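Local structure of predicted ATPase of the ABC class (Vibrio vulnificus, 5D6A) at residues P217-A220 with G221-L225; L254-K258 with G259-I263; I294-D297 with G298-K302. The protein probably binds and hydrolyses ATP as an ATPase of the ABC class, here holding the non-hydrolysable analogue AMP-PNP. All blocks are in the same frame, centred on the assembly; numbering follows the deposited sequence.

Contact 1. Residues P217-A220 with G221-L225; sequences PRVA and GNCDL. With ANP (phosphoaminophosphonic acid-adenylate ester), chain C.
Arg-218 turns its side chain back on the chain that follows and grips one backbone carbonyl with two nitrogens. NE lies 3.0 Å from Asp-224 O, and NH2 reaches the same oxygen with an equally bent N-H...O angle of 139°. Both donors come from one face of the carbonyl, NE standing high above its plane and NH2 only tilted from it. Bends at chi2 (-39°) and chi3 (-61°) fold the arginine round to this carbonyl. NH2 is shared between Asp-224 O and a salt bridge to Asp-289. The carboxylate of Asp-224 is near in charge, OD1 lying 4.1 Å from Arg-218 NE, but no N-H of the arginine points at it, and OD1 pairs with Arg-291. The backbone makes a type I beta turn from Ala-220 to Cys-223, and Val-219 N donates to Leu-225 O over 2.9 Å. Val-219 CG2 rests on Cys-223 SG and CB. Pro-217, next to the arginine, belongs to the nucleotide pocket, its CG lying 3.5 Å from C5 of the AMP-PNP adenine. At the turn, Ala-220 and Asn-222 pack on Arg-567 of the second subunit.

Contact 2. Residues L254-K258 with G259-I263; sequences LGIPK and GITLI
With chi1 at -63°, Ile-256 places CG2 anti to its backbone N and directs this methyl branch at Thr-261; the threonine, at chi1 -57°, swings OG1 to the side of its own backbone N and toward two waters. Ile-256 CG2 therefore meets Thr-261 OG1 at 3.6 Å, with the methyl groups Ile-256 CG2 and Thr-261 CG2 in van der Waals contact at 4.0 Å as the side chains cross obliquely. The hydroxyl is joined to the preceding turn through water. One molecule accepts from Thr-261 OG1 and donates to both Pro-257 O, at 2.8 Å, and Gly-259 O, at 3.0 Å. A second lies between Thr-261 OG1 and Lys-258 O, the latter 3.0 Å away, and probably donates to both. Three successive carbonyls of the bend are thus tied to the threonine hydroxyl indirectly. Gly-259 turns the corner with a positive phi of 96°, a backbone shape that suits glycine. Gly-259 N is hydrogen-bonded to Ser-404 OG, and the extended Lys-258 side chain leaves the bend to form a salt bridge with Glu-202. Ile-256 is also covered by Ile-278 of helix 271-280 and Ile-406 of strand 404-408. The bend carries the chain from strand 249-257 of the antiparallel sheet into strand 260-264 of the mixed sheet, the strand that leads to a Walker A-like P-loop, as in the nucleotide-binding domains of ABC ATPases.

Contact 3. Residues I294-D297 with G298-K302; sequences IVTD and GSAMK
Asp-297 OD1 and Ser-299 form the tight polar centre of this turn. The serine donates twice to the one oxygen, from OG at 2.8 Å and from its backbone N at 2.9 Å, and both donors approach from the same face, above the carboxylate plane. The torsions suit this: Asp-297 carries CG anti to its backbone N (chi1 -179°), while Ser-299 holds OG between its own N and carbonyl carbon (chi1 60°). Ala-300 N closes the type I beta turn on Asp-297 O, at 3.1 Å. The apolar side is looser. Thr-296 CG2 and Ala-300 CB only approach to 4.1 Å, and the threonine hydroxyl is engaged instead with Ser-208 OG and Ile-278 O. Gly-298, which is partly exposed, gives its carbonyl to Arg-555. The turn joins strand 294-296 to strand 301-302, from the edge of the antiparallel sheet to that of the mixed sheet. With OD1 taken by Ser-299 and OD2 by Thr-357 OG1, both carboxylate oxygens accept hydrogen bonds, which would probably favour the ionised form of Asp-297 and fix its rotation.

The three contacts follow one another along the P-loop domain, and none touches another. Contacts 2 and 3 are neighbours, their centres 12 Å apart, and both link the same two sheets: contact 2 runs into a central strand of the mixed sheet, contact 3 into its edge strand 301-302. Helix 271-280 lies between them in sequence and is touched by side chains of both. Contact 1 stands apart, its centre 25 Å from that of contact 2 and 20 Å from that of contact 3, in the loop after strand 206-211 and the short strand 223-224. It borders the adenine and the second subunit, whereas contacts 2 and 3 join the two sheets, one of which carries the strand leading to the probable P-loop.

Contact 1. Residues P217-A220 with G221-L225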
ATOM      1  N   PRO A 217      -6.674 -14.017 -16.584  1.00 39.62           N
ATOM      2  CA  PRO A 217      -5.603 -14.048 -15.579  1.00 40.68           C
ATOM      3  C   PRO A 217      -4.289 -13.421 -16.036  1.00 40.39           C
ATOM      4  O   PRO A 217      -3.931 -13.528 -17.212  1.00 39.49           O
ATOM      5  CB  PRO A 217      -5.399 -15.546 -15.340  1.00 42.56           C
ATOM      6  CG  PRO A 217      -5.770 -16.169 -16.635  1.00 42.56           C
ATOM      7  CD  PRO A 217      -6.937 -15.360 -17.130  1.00 40.86           C
ATOM      8  N   ARG A 218      -3.583 -12.782 -15.099  1.00 39.91           N
ATOM      9  CA  ARG A 218      -2.302 -12.149 -15.389  1.00 39.16           C
ATOM     10  C   ARG A 218      -1.206 -13.143 -15.024  1.00 41.02           C
ATOM     11  O   ARG A 218      -1.489 -14.164 -14.400  1.00 41.86           O
ATOM     12  CB  ARG A 218      -2.132 -10.846 -14.598  1.00 38.67           C
ATOM     13  CG  ARG A 218      -3.368  -9.948 -14.538  1.00 37.56           C
ATOM     14  CD  ARG A 218      -4.148  -9.892 -15.846  1.00 36.83           C
ATOM     15  NE  ARG A 218      -3.388  -9.375 -16.977  1.00 36.34           N
ATOM     16  CZ  ARG A 218      -3.786  -9.456 -18.245  1.00 36.43           C
ATOM     17  NH1 ARG A 218      -4.924 -10.067 -18.563  1.00 36.86           N
ATOM     18  NH2 ARG A 218      -3.030  -8.948 -19.209  1.00 36.81           N
ATOM     19  N   VAL A 219       0.040 -12.858 -15.399  1.00 41.53           N
ATOM     20  CA  VAL A 219       1.134 -13.789 -15.096  1.00 44.41           C
ATOM     21  C   VAL A 219       1.284 -13.982 -13.590  1.00 45.71           C
ATOM     22  O   VAL A 219       1.541 -15.093 -13.121  1.00 48.24           O
ATOM     23  CB  VAL A 219       2.499 -13.368 -15.709  1.00 45.20           C
ATOM     24  CG1 VAL A 219       2.385 -13.202 -17.217  1.00 44.63           C
ATOM     25  CG2 VAL A 219       3.030 -12.092 -15.082  1.00 44.95           C
ATOM     26  N   ALA A 220       1.104 -12.901 -12.836  1.00 44.98           N
ATOM     27  CA  ALA A 220       1.226 -12.951 -11.384  1.00 46.13           C
ATOM     28  C   ALA A 220       0.503 -11.769 -10.754  1.00 45.06           C
ATOM     29  O   ALA A 220      -0.032 -10.913 -11.459  1.00 43.18           O
ATOM     30  CB  ALA A 220       2.692 -12.952 -10.982  1.00 47.34           C
ATOM     31  N   GLY A 221       0.494 -11.729  -9.425  1.00 46.60           N
ATOM     32  CA  GLY A 221      -0.163 -10.651  -8.689  1.00 46.29           C
ATOM     33  C   GLY A 221       0.540  -9.304  -8.763  1.00 45.58           C
ATOM     34  O   GLY A 221      -0.076  -8.271  -8.510  1.00 45.27           O
ATOM     35  N   ASN A 222       1.829  -9.318  -9.104  1.00 45.83           N
ATOM     36  CA  ASN A 222       2.632  -8.095  -9.220  1.00 44.78           C
ATOM     37  C   ASN A 222       2.936  -7.719 -10.672  1.00 43.12           C
ATOM     38  O   ASN A 222       3.841  -6.924 -10.933  1.00 43.60           O
ATOM     39  CB  ASN A 222       3.957  -8.266  -8.472  1.00 46.34           C
ATOM     40  CG  ASN A 222       4.819  -9.377  -9.054  1.00 46.69           C
ATOM     41  OD1 ASN A 222       4.318 -10.293  -9.708  1.00 45.93           O
ATOM     42  ND2 ASN A 222       6.120  -9.308  -8.803  1.00 48.23           N
ATOM     43  N   CYS A 223       2.189  -8.287 -11.611  1.00 41.50           N
ATOM     44  CA  CYS A 223       2.417  -8.028 -13.027  1.00 40.40           C
ATOM     45  C   CYS A 223       1.077  -7.925 -13.754  1.00 37.98           C
ATOM     46  O   CYS A 223       0.175  -8.722 -13.511  1.00 37.69           O
ATOM     47  CB  CYS A 223       3.273  -9.151 -13.606  1.00 41.79           C
ATOM     48  SG  CYS A 223       3.782  -8.928 -15.320  1.00 43.47           S
ATOM     49  N   ASP A 224       0.952  -6.945 -14.645  1.00 36.68           N
ATOM     50  CA  ASP A 224      -0.305  -6.723 -15.364  1.00 35.98           C
ATOM     51  C   ASP A 224      -0.348  -7.394 -16.750  1.00 36.03           C
ATOM     52  O   ASP A 224      -1.338  -7.254 -17.472  1.00 35.76           O
ATOM     53  CB  ASP A 224      -0.568  -5.217 -15.498  1.00 35.04           C
ATOM     54  CG  ASP A 224      -2.014  -4.896 -15.875  1.00 34.69           C
ATOM     55  OD1 ASP A 224      -2.935  -5.611 -15.422  1.00 33.90           O
ATOM     56  OD2 ASP A 224      -2.233  -3.908 -16.609  1.00 34.69           O
ATOM     57  N   LEU A 225       0.713  -8.114 -17.120  1.00 37.27           N
ATOM     58  CA  LEU A 225       0.759  -8.819 -18.411  1.00 38.08           C
ATOM     59  C   LEU A 225      -0.067 -10.097 -18.324  1.00 38.72           C
ATOM     60  O   LEU A 225      -0.259 -10.627 -17.234  1.00 39.79           O
ATOM     61  CB  LEU A 225       2.204  -9.139 -18.815  1.00 39.62           C
ATOM     62  CG  LEU A 225       3.061  -7.987 -19.356  1.00 39.26           C
ATOM     63  CD1 LEU A 225       3.055  -6.777 -18.438  1.00 38.73           C
ATOM     64  CD2 LEU A 225       4.483  -8.476 -19.585  1.00 41.18           C
TER
HETATM   65  PG  ANP C 602     -11.804 -14.368  -4.737  1.00 71.51           P
HETATM   66  O1G ANP C 602     -12.668 -13.485  -5.601  1.00 74.06           O
HETATM   67  O2G ANP C 602     -10.879 -13.601  -3.818  1.00 68.07           O
HETATM   68  O3G ANP C 602     -12.593 -15.466  -4.066  1.00 69.16           O
HETATM   69  PB  ANP C 602     -11.025 -16.794  -6.443  1.00 53.29           P
HETATM   70  O1B ANP C 602     -12.328 -16.804  -7.184  1.00 55.36           O
HETATM   71  O2B ANP C 602     -10.890 -17.716  -5.253  1.00 54.93           O
HETATM   72  N3B ANP C 602     -10.722 -15.163  -5.869  1.00 63.32           N
HETATM   73  PA  ANP C 602      -8.867 -16.176  -8.152  1.00 50.88           P
HETATM   74  O1A ANP C 602      -9.364 -15.705  -9.492  1.00 51.22           O
HETATM   75  O2A ANP C 602      -8.507 -15.150  -7.106  1.00 53.57           O
HETATM   76  O3A ANP C 602      -9.915 -17.224  -7.527  1.00 50.93           O
HETATM   77  O5' ANP C 602      -7.576 -17.100  -8.376  1.00 50.94           O
HETATM   78  C5' ANP C 602      -7.610 -18.184  -9.292  1.00 50.24           C
HETATM   79  C4' ANP C 602      -6.197 -18.525  -9.746  1.00 50.92           C
HETATM   80  O4' ANP C 602      -6.271 -19.205 -11.002  1.00 50.02           O
HETATM   81  C3' ANP C 602      -5.321 -17.300  -9.966  1.00 52.08           C
HETATM   82  O3' ANP C 602      -3.971 -17.580  -9.571  1.00 52.69           O
HETATM   83  C2' ANP C 602      -5.414 -17.030 -11.451  1.00 50.44           C
HETATM   84  O2' ANP C 602      -4.190 -16.501 -11.973  1.00 51.17           O
HETATM   85  C1' ANP C 602      -5.755 -18.389 -12.055  1.00 49.48           C
HETATM   86  N9  ANP C 602      -6.759 -18.276 -13.140  1.00 50.15           N
HETATM   87  C8  ANP C 602      -7.906 -17.564 -13.113  1.00 48.80           C
HETATM   88  N7  ANP C 602      -8.573 -17.693 -14.289  1.00 49.02           N
HETATM   89  C5  ANP C 602      -7.850 -18.502 -15.084  1.00 50.00           C
HETATM   90  C6  ANP C 602      -7.977 -19.051 -16.453  1.00 50.74           C
HETATM   91  N6  ANP C 602      -9.047 -18.749 -17.223  1.00 52.07           N
HETATM   92  N1  ANP C 602      -6.993 -19.863 -16.905  1.00 53.35           N
HETATM   93  C2  ANP C 602      -5.919 -20.175 -16.148  1.00 53.51           C
HETATM   94  N3  ANP C 602      -5.748 -19.704 -14.895  1.00 53.15           N
HETATM   95  C4  ANP C 602      -6.660 -18.883 -14.321  1.00 50.61           C

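Contact 2. Residues L254-K258 with G259-I263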
ATOM      1  N   LEU A 254     -19.593 -12.810 -23.259  1.00 49.19           N
ATOM      2  CA  LEU A 254     -20.467 -12.699 -22.099  1.00 49.10           C
ATOM      3  C   LEU A 254     -21.017 -11.290 -21.969  1.00 48.90           C
ATOM      4  O   LEU A 254     -20.256 -10.325 -21.900  1.00 48.76           O
ATOM      5  CB  LEU A 254     -19.706 -13.028 -20.816  1.00 48.62           C
ATOM      6  CG  LEU A 254     -20.480 -12.761 -19.520  1.00 48.89           C
ATOM      7  CD1 LEU A 254     -21.689 -13.679 -19.428  1.00 50.36           C
ATOM      8  CD2 LEU A 254     -19.588 -12.921 -18.299  1.00 48.82           C
ATOM      9  N   GLY A 255     -22.339 -11.181 -21.921  1.00 48.54           N
ATOM     10  CA  GLY A 255     -22.996  -9.900 -21.756  1.00 47.67           C
ATOM     11  C   GLY A 255     -23.567  -9.820 -20.359  1.00 47.42           C
ATOM     12  O   GLY A 255     -24.484 -10.565 -20.024  1.00 49.21           O
ATOM     13  N   ILE A 256     -23.011  -8.937 -19.536  1.00 46.25           N
ATOM     14  CA  ILE A 256     -23.489  -8.753 -18.168  1.00 46.66           C
ATOM     15  C   ILE A 256     -24.550  -7.659 -18.182  1.00 47.44           C
ATOM     16  O   ILE A 256     -24.223  -6.476 -18.288  1.00 47.27           O
ATOM     17  CB  ILE A 256     -22.341  -8.392 -17.208  1.00 45.23           C
ATOM     18  CG1 ILE A 256     -21.338  -9.549 -17.154  1.00 45.52           C
ATOM     19  CG2 ILE A 256     -22.881  -8.103 -15.812  1.00 45.04           C
ATOM     20  CD1 ILE A 256     -20.120  -9.284 -16.298  1.00 44.98           C
ATOM     21  N   PRO A 257     -25.829  -8.048 -18.063  1.00 49.31           N
ATOM     22  CA  PRO A 257     -26.899  -7.058 -18.122  1.00 50.78           C
ATOM     23  C   PRO A 257     -26.958  -6.144 -16.906  1.00 50.06           C
ATOM     24  O   PRO A 257     -26.292  -6.400 -15.905  1.00 49.36           O
ATOM     25  CB  PRO A 257     -28.163  -7.918 -18.196  1.00 52.06           C
ATOM     26  CG  PRO A 257     -27.801  -9.168 -17.475  1.00 51.94           C
ATOM     27  CD  PRO A 257     -26.337  -9.389 -17.718  1.00 50.45           C
ATOM     28  N   LYS A 258     -27.754  -5.085 -17.009  1.00 51.08           N
ATOM     29  CA  LYS A 258     -27.928  -4.146 -15.909  1.00 50.90           C
ATOM     30  C   LYS A 258     -28.559  -4.844 -14.712  1.00 50.75           C
ATOM     31  O   LYS A 258     -29.077  -5.956 -14.824  1.00 52.86           O
ATOM     32  CB  LYS A 258     -28.807  -2.971 -16.333  1.00 53.51           C
ATOM     33  CG  LYS A 258     -28.200  -2.069 -17.395  1.00 54.54           C
ATOM     34  CD  LYS A 258     -29.181  -0.967 -17.765  1.00 57.20           C
ATOM     35  CE  LYS A 258     -28.616  -0.020 -18.809  1.00 57.82           C
ATOM     36  NZ  LYS A 258     -29.619   1.003 -19.219  1.00 58.53           N
ATOM     37  N   GLY A 259     -28.516  -4.180 -13.565  1.00 48.85           N
ATOM     38  CA  GLY A 259     -29.068  -4.732 -12.340  1.00 49.05           C
ATOM     39  C   GLY A 259     -27.992  -5.395 -11.509  1.00 48.09           C
ATOM     40  O   GLY A 259     -26.809  -5.105 -11.665  1.00 46.95           O
ATOM     41  N   ILE A 260     -28.409  -6.299 -10.632  1.00 48.84           N
ATOM     42  CA  ILE A 260     -27.493  -6.998  -9.744  1.00 47.87           C
ATOM     43  C   ILE A 260     -27.017  -8.305 -10.369  1.00 47.67           C
ATOM     44  O   ILE A 260     -27.826  -9.116 -10.811  1.00 48.38           O
ATOM     45  CB  ILE A 260     -28.165  -7.295  -8.389  1.00 49.26           C
ATOM     46  CG1 ILE A 260     -28.703  -5.994  -7.776  1.00 49.00           C
ATOM     47  CG2 ILE A 260     -27.186  -7.983  -7.444  1.00 48.80           C
ATOM     48  CD1 ILE A 260     -29.482  -6.189  -6.493  1.00 50.60           C
ATOM     49  N   THR A 261     -25.701  -8.498 -10.395  1.00 46.46           N
ATOM     50  CA  THR A 261     -25.098  -9.705 -10.948  1.00 46.96           C
ATOM     51  C   THR A 261     -24.121 -10.299  -9.936  1.00 46.78           C
ATOM     52  O   THR A 261     -23.214  -9.615  -9.460  1.00 45.66           O
ATOM     53  CB  THR A 261     -24.348  -9.410 -12.260  1.00 46.28           C
ATOM     54  OG1 THR A 261     -25.246  -8.813 -13.203  1.00 47.41           O
ATOM     55  CG2 THR A 261     -23.767 -10.691 -12.855  1.00 46.90           C
ATOM     56  N   LEU A 262     -24.312 -11.572  -9.604  1.00 47.36           N
ATOM     57  CA  LEU A 262     -23.443 -12.245  -8.650  1.00 46.82           C
ATOM     58  C   LEU A 262     -22.464 -13.167  -9.353  1.00 46.73           C
ATOM     59  O   LEU A 262     -22.792 -13.785 -10.370  1.00 47.42           O
ATOM     60  CB  LEU A 262     -24.268 -13.057  -7.652  1.00 48.58           C
ATOM     61  CG  LEU A 262     -25.282 -12.274  -6.822  1.00 48.77           C
ATOM     62  CD1 LEU A 262     -26.002 -13.217  -5.871  1.00 50.53           C
ATOM     63  CD2 LEU A 262     -24.601 -11.148  -6.057  1.00 47.24           C
ATOM     64  N   ILE A 263     -21.259 -13.243  -8.801  1.00 46.28           N
ATOM     65  CA  ILE A 263     -20.205 -14.111  -9.310  1.00 46.83           C
ATOM     66  C   ILE A 263     -19.843 -15.055  -8.169  1.00 47.93           C
ATOM     67  O   ILE A 263     -19.108 -14.687  -7.255  1.00 49.16           O
ATOM     68  CB  ILE A 263     -18.983 -13.303  -9.786  1.00 45.63           C
ATOM     69  CG1 ILE A 263     -19.381 -12.423 -10.976  1.00 45.02           C
ATOM     70  CG2 ILE A 263     -17.843 -14.231 -10.188  1.00 46.42           C
ATOM     71  CD1 ILE A 263     -18.260 -11.560 -11.515  1.00 43.91           C
TER
HETATM   72  O   HOH W   1     -24.820  -6.256 -13.539  0.50 14.61           O
HETATM   73  O   HOH W   2     -27.673  -8.451 -13.865  0.50 21.37           O

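Contact 3. Residues I294-D297 with G298-K302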
ATOM      1  N   ILE A 294     -12.679  -6.442 -23.958  1.00 40.19           N
ATOM      2  CA  ILE A 294     -13.531  -6.439 -22.780  1.00 39.46           C
ATOM      3  C   ILE A 294     -13.817  -4.975 -22.475  1.00 38.33           C
ATOM      4  O   ILE A 294     -12.892  -4.172 -22.375  1.00 37.13           O
ATOM      5  CB  ILE A 294     -12.858  -7.075 -21.548  1.00 39.11           C
ATOM      6  CG1 ILE A 294     -12.320  -8.472 -21.874  1.00 40.38           C
ATOM      7  CG2 ILE A 294     -13.850  -7.157 -20.396  1.00 38.57           C
ATOM      8  CD1 ILE A 294     -11.637  -9.153 -20.705  1.00 39.70           C
ATOM      9  N   VAL A 295     -15.095  -4.629 -22.354  1.00 38.39           N
ATOM     10  CA  VAL A 295     -15.492  -3.258 -22.043  1.00 38.37           C
ATOM     11  C   VAL A 295     -16.429  -3.237 -20.840  1.00 38.42           C
ATOM     12  O   VAL A 295     -17.161  -4.196 -20.591  1.00 38.68           O
ATOM     13  CB  VAL A 295     -16.168  -2.557 -23.243  1.00 38.41           C
ATOM     14  CG1 VAL A 295     -15.163  -2.334 -24.362  1.00 38.28           C
ATOM     15  CG2 VAL A 295     -17.369  -3.354 -23.733  1.00 39.41           C
ATOM     16  N   THR A 296     -16.393  -2.138 -20.098  1.00 38.33           N
ATOM     17  CA  THR A 296     -17.223  -1.975 -18.917  1.00 38.74           C
ATOM     18  C   THR A 296     -17.625  -0.511 -18.768  1.00 38.76           C
ATOM     19  O   THR A 296     -16.940   0.388 -19.249  1.00 37.84           O
ATOM     20  CB  THR A 296     -16.469  -2.419 -17.645  1.00 38.95           C
ATOM     21  OG1 THR A 296     -16.032  -3.775 -17.789  1.00 40.76           O
ATOM     22  CG2 THR A 296     -17.352  -2.309 -16.414  1.00 38.72           C
ATOM     23  N   ASP A 297     -18.760  -0.291 -18.117  1.00 39.45           N
ATOM     24  CA  ASP A 297     -19.247   1.046 -17.852  1.00 39.78           C
ATOM     25  C   ASP A 297     -18.070   1.893 -17.354  1.00 38.41           C
ATOM     26  O   ASP A 297     -17.409   1.532 -16.381  1.00 36.59           O
ATOM     27  CB  ASP A 297     -20.355   0.965 -16.800  1.00 40.55           C
ATOM     28  CG  ASP A 297     -20.961   2.305 -16.473  1.00 40.93           C
ATOM     29  OD1 ASP A 297     -20.334   3.357 -16.738  1.00 41.59           O
ATOM     30  OD2 ASP A 297     -22.075   2.297 -15.927  1.00 40.95           O
ATOM     31  N   GLY A 298     -17.816   3.009 -18.032  1.00 38.42           N
ATOM     32  CA  GLY A 298     -16.698   3.894 -17.701  1.00 37.55           C
ATOM     33  C   GLY A 298     -16.689   4.449 -16.288  1.00 38.11           C
ATOM     34  O   GLY A 298     -15.626   4.763 -15.752  1.00 37.79           O
ATOM     35  N   SER A 299     -17.869   4.564 -15.681  1.00 39.09           N
ATOM     36  CA  SER A 299     -17.996   5.109 -14.326  1.00 38.28           C
ATOM     37  C   SER A 299     -17.974   4.050 -13.216  1.00 37.88           C
ATOM     38  O   SER A 299     -18.075   4.391 -12.037  1.00 37.45           O
ATOM     39  CB  SER A 299     -19.292   5.913 -14.222  1.00 39.02           C
ATOM     40  OG  SER A 299     -20.416   5.095 -14.497  1.00 40.48           O
ATOM     41  N   ALA A 300     -17.839   2.778 -13.585  1.00 37.70           N
ATOM     42  CA  ALA A 300     -17.832   1.690 -12.598  1.00 36.95           C
ATOM     43  C   ALA A 300     -16.764   1.895 -11.522  1.00 36.62           C
ATOM     44  O   ALA A 300     -15.584   2.069 -11.833  1.00 35.34           O
ATOM     45  CB  ALA A 300     -17.634   0.352 -13.289  1.00 37.43           C
HETATM   46  N   MSE A 301     -17.191   1.869 -10.259  1.00 37.01           N
HETATM   47  CA  MSE A 301     -16.294   2.073  -9.121  1.00 36.80           C
HETATM   48  C   MSE A 301     -16.278   0.883  -8.212  1.00 37.30           C
HETATM   49  O   MSE A 301     -17.324   0.444  -7.739  1.00 37.81           O
HETATM   50  CB  MSE A 301     -16.783   3.283  -8.321  1.00 36.83           C
HETATM   51  CG  MSE A 301     -16.041   3.498  -6.995  1.00 36.21           C
HETATM   52 SE   MSE A 301     -14.126   3.891  -7.280  1.00 34.81          SE
HETATM   53  CE  MSE A 301     -14.350   5.635  -8.162  1.00 35.19           C
ATOM     54  N   LYS A 302     -15.089   0.352  -7.949  1.00 38.63           N
ATOM     55  CA  LYS A 302     -14.962  -0.771  -7.038  1.00 40.57           C
ATOM     56  C   LYS A 302     -14.782  -0.216  -5.644  1.00 40.93           C
ATOM     57  O   LYS A 302     -13.885   0.586  -5.396  1.00 38.87           O
ATOM     58  CB  LYS A 302     -13.792  -1.684  -7.407  1.00 41.88           C
ATOM     59  CG  LYS A 302     -13.669  -2.905  -6.501  1.00 44.30           C
ATOM     60  CD  LYS A 302     -12.791  -3.971  -7.133  1.00 46.25           C
ATOM     61  CE  LYS A 302     -12.712  -5.251  -6.310  1.00 48.09           C
ATOM     62  NZ  LYS A 302     -12.027  -5.076  -4.998  1.00 50.52           N
TER